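Local coordinates for regulatory protein (Bacillus megaterium, PDB 4UA2) that probably represses the mercury resistance operon when no mercury is present and, as a dimer binding one mercuric ion, activates its transcription while still bound to DNA, at residues G26-P31 / Q43-R48. Sequence-based numbering, arbitrary orientation.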
loop_
_atom_site.group_PDB
_atom_site.type_symbol
_atom_site.label_atom_id
_atom_site.label_comp_id
_atom_site.label_asym_id
_atom_site.label_seq_id
_atom_site.Cartn_x
_atom_site.Cartn_y
_atom_site.Cartn_z
ATOM N N GLY A 26 -15.097 -18.656 -0.703
ATOM C CA GLY A 26 -14.541 -19.595 0.254
ATOM C C GLY A 26 -13.517 -18.946 1.164
ATOM O O GLY A 26 -12.779 -19.633 1.871
ATOM N N LEU A 27 -13.471 -17.619 1.145
ATOM C CA LEU A 27 -12.553 -16.873 1.995
ATOM C C LEU A 27 -12.984 -16.945 3.455
ATOM O O LEU A 27 -12.150 -16.931 4.361
ATOM C CB LEU A 27 -12.461 -15.416 1.538
ATOM C CG LEU A 27 -11.842 -15.192 0.159
ATOM C CD1 LEU A 27 -11.745 -13.708 -0.155
ATOM C CD2 LEU A 27 -10.475 -15.851 0.078
ATOM N N ILE A 28 -14.292 -17.020 3.677
ATOM C CA ILE A 28 -14.831 -17.199 5.019
ATOM C C ILE A 28 -15.729 -18.432 5.063
ATOM O O ILE A 28 -16.469 -18.699 4.116
ATOM C CB ILE A 28 -15.620 -15.957 5.487
ATOM C CG1 ILE A 28 -16.578 -15.487 4.392
ATOM C CG2 ILE A 28 -14.669 -14.833 5.863
ATOM C CD1 ILE A 28 -17.412 -14.288 4.784
ATOM N N PRO A 29 -15.664 -19.190 6.168
ATOM C CA PRO A 29 -16.421 -20.439 6.304
ATOM C C PRO A 29 -17.922 -20.215 6.466
ATOM O O PRO A 29 -18.352 -19.110 6.795
ATOM C CB PRO A 29 -15.829 -21.070 7.569
ATOM C CG PRO A 29 -15.316 -19.914 8.354
ATOM C CD PRO A 29 -14.810 -18.931 7.340
ATOM N N GLU A 30 -18.705 -21.264 6.231
ATOM C CA GLU A 30 -20.152 -21.193 6.387
ATOM C C GLU A 30 -20.533 -21.100 7.861
ATOM O O GLU A 30 -20.138 -21.946 8.663
ATOM C CB GLU A 30 -20.822 -22.408 5.744
ATOM N N PRO A 31 -21.301 -20.062 8.222
ATOM C CA PRO A 31 -21.710 -19.823 9.610
ATOM C C PRO A 31 -22.772 -20.806 10.096
ATOM O O PRO A 31 -23.525 -21.354 9.290
ATOM C CB PRO A 31 -22.269 -18.400 9.565
ATOM C CG PRO A 31 -22.771 -18.250 8.172
ATOM C CD PRO A 31 -21.815 -19.025 7.309
ATOM N N GLN A 43 -16.790 -14.399 16.339
ATOM C CA GLN A 43 -15.744 -13.379 16.402
ATOM C C GLN A 43 -14.585 -13.685 15.453
ATOM O O GLN A 43 -13.980 -12.776 14.871
ATOM C CB GLN A 43 -15.229 -13.245 17.838
ATOM C CG GLN A 43 -14.077 -12.264 18.021
ATOM C CD GLN A 43 -14.511 -10.813 17.920
ATOM O OE1 GLN A 43 -14.929 -10.348 16.859
ATOM N NE2 GLN A 43 -14.415 -10.091 19.029
ATOM N N GLN A 44 -14.281 -14.972 15.305
ATOM C CA GLN A 44 -13.240 -15.417 14.386
ATOM C C GLN A 44 -13.530 -14.959 12.964
ATOM O O GLN A 44 -12.619 -14.596 12.224
ATOM C CB GLN A 44 -13.099 -16.938 14.421
ATOM C CG GLN A 44 -12.261 -17.465 15.569
ATOM C CD GLN A 44 -12.039 -18.961 15.480
ATOM O OE1 GLN A 44 -10.922 -19.422 15.241
ATOM N NE2 GLN A 44 -13.105 -19.730 15.668
ATOM N N THR A 45 -14.805 -14.984 12.591
ATOM C CA THR A 45 -15.223 -14.528 11.271
ATOM C C THR A 45 -14.953 -13.034 11.123
ATOM O O THR A 45 -14.597 -12.561 10.044
ATOM C CB THR A 45 -16.715 -14.813 11.020
ATOM O OG1 THR A 45 -16.982 -16.202 11.241
ATOM C CG2 THR A 45 -17.097 -14.450 9.593
ATOM N N VAL A 46 -15.115 -12.298 12.218
ATOM C CA VAL A 46 -14.852 -10.865 12.224
ATOM C C VAL A 46 -13.364 -10.584 12.031
ATOM O O VAL A 46 -12.982 -9.748 11.208
ATOM C CB VAL A 46 -15.332 -10.207 13.532
ATOM C CG1 VAL A 46 -15.064 -8.710 13.510
ATOM C CG2 VAL A 46 -16.810 -10.489 13.755
ATOM N N ASP A 47 -12.526 -11.289 12.788
ATOM C CA ASP A 47 -11.078 -11.121 12.675
ATOM C C ASP A 47 -10.571 -11.521 11.289
ATOM O O ASP A 47 -9.706 -10.858 10.714
ATOM C CB ASP A 47 -10.360 -11.936 13.752
ATOM C CG ASP A 47 -10.570 -11.373 15.145
ATOM O OD1 ASP A 47 -10.723 -12.171 16.093
ATOM O OD2 ASP A 47 -10.581 -10.133 15.290
ATOM N N ARG A 48 -11.124 -12.609 10.762
ATOM C CA ARG A 48 -10.761 -13.114 9.443
ATOM C C ARG A 48 -11.167 -12.127 8.351
ATOM O O ARG A 48 -10.403 -11.867 7.419
ATOM C CB ARG A 48 -11.418 -14.475 9.203
ATOM C CG ARG A 48 -10.971 -15.197 7.944
ATOM C CD ARG A 48 -11.807 -16.450 7.728
ATOM N NE ARG A 48 -11.332 -17.261 6.610
ATOM C CZ ARG A 48 -10.597 -18.360 6.744
ATOM N NH1 ARG A 48 -10.251 -18.787 7.951
ATOM N NH2 ARG A 48 -10.210 -19.037 5.671
#
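Ile28 and Thr45 mark the nearest backbone approach, their CA atoms 6.8 Å apart, where the irregular chain 26-31 runs past the first turns of helix 43-57. Gly26 is the first residue after helix 16-25 to leave helical backbone angles, with positive phi, and the carbonyl O of Leu27, one residue on, is the atom that Arg48 reaches. The only hydrogen bonds between the segments come from Arg48, whose CG lies anti to the backbone N (chi1 -172°) and whose chain is fully extended to NE, carrying the guanidinium to the 26-31 backbone. NE points its N-H at Leu27 O (N-H...O angle 162°) in a bond modelled very short, so the contact is plausible but its length doubtful at 2.61 Å resolution. NH2 adds a weak, bent bond to the same oxygen (3.1 Å from Arg48 NH2 to Leu27 O, 123°), and the carbonyl O sits at the guanidinium edge, near its plane. Pro29 CD lies over one face of the guanidinium and 3.9 Å from Arg48 CD. Ile28 CG2 also meets this methylene, 3.8 Å from Arg48 CD, and reaches Thr45 CG2 more loosely at 4.5 Å. Beyond the two segments, NH2 forms a salt bridge with Asp73, while Leu27 and Ile28 both rest on Ile52 farther along the helix. Within this MerR-type helix-turn-helix region, one arginine thus joins the loop after helix 16-25 to helix 43-57 and to Asp73: its CD methylene packs against Ile28 CG2 and Pro29 CD, and its charge, probably balanced by Asp73, should polarise the Leu27 carbonyl.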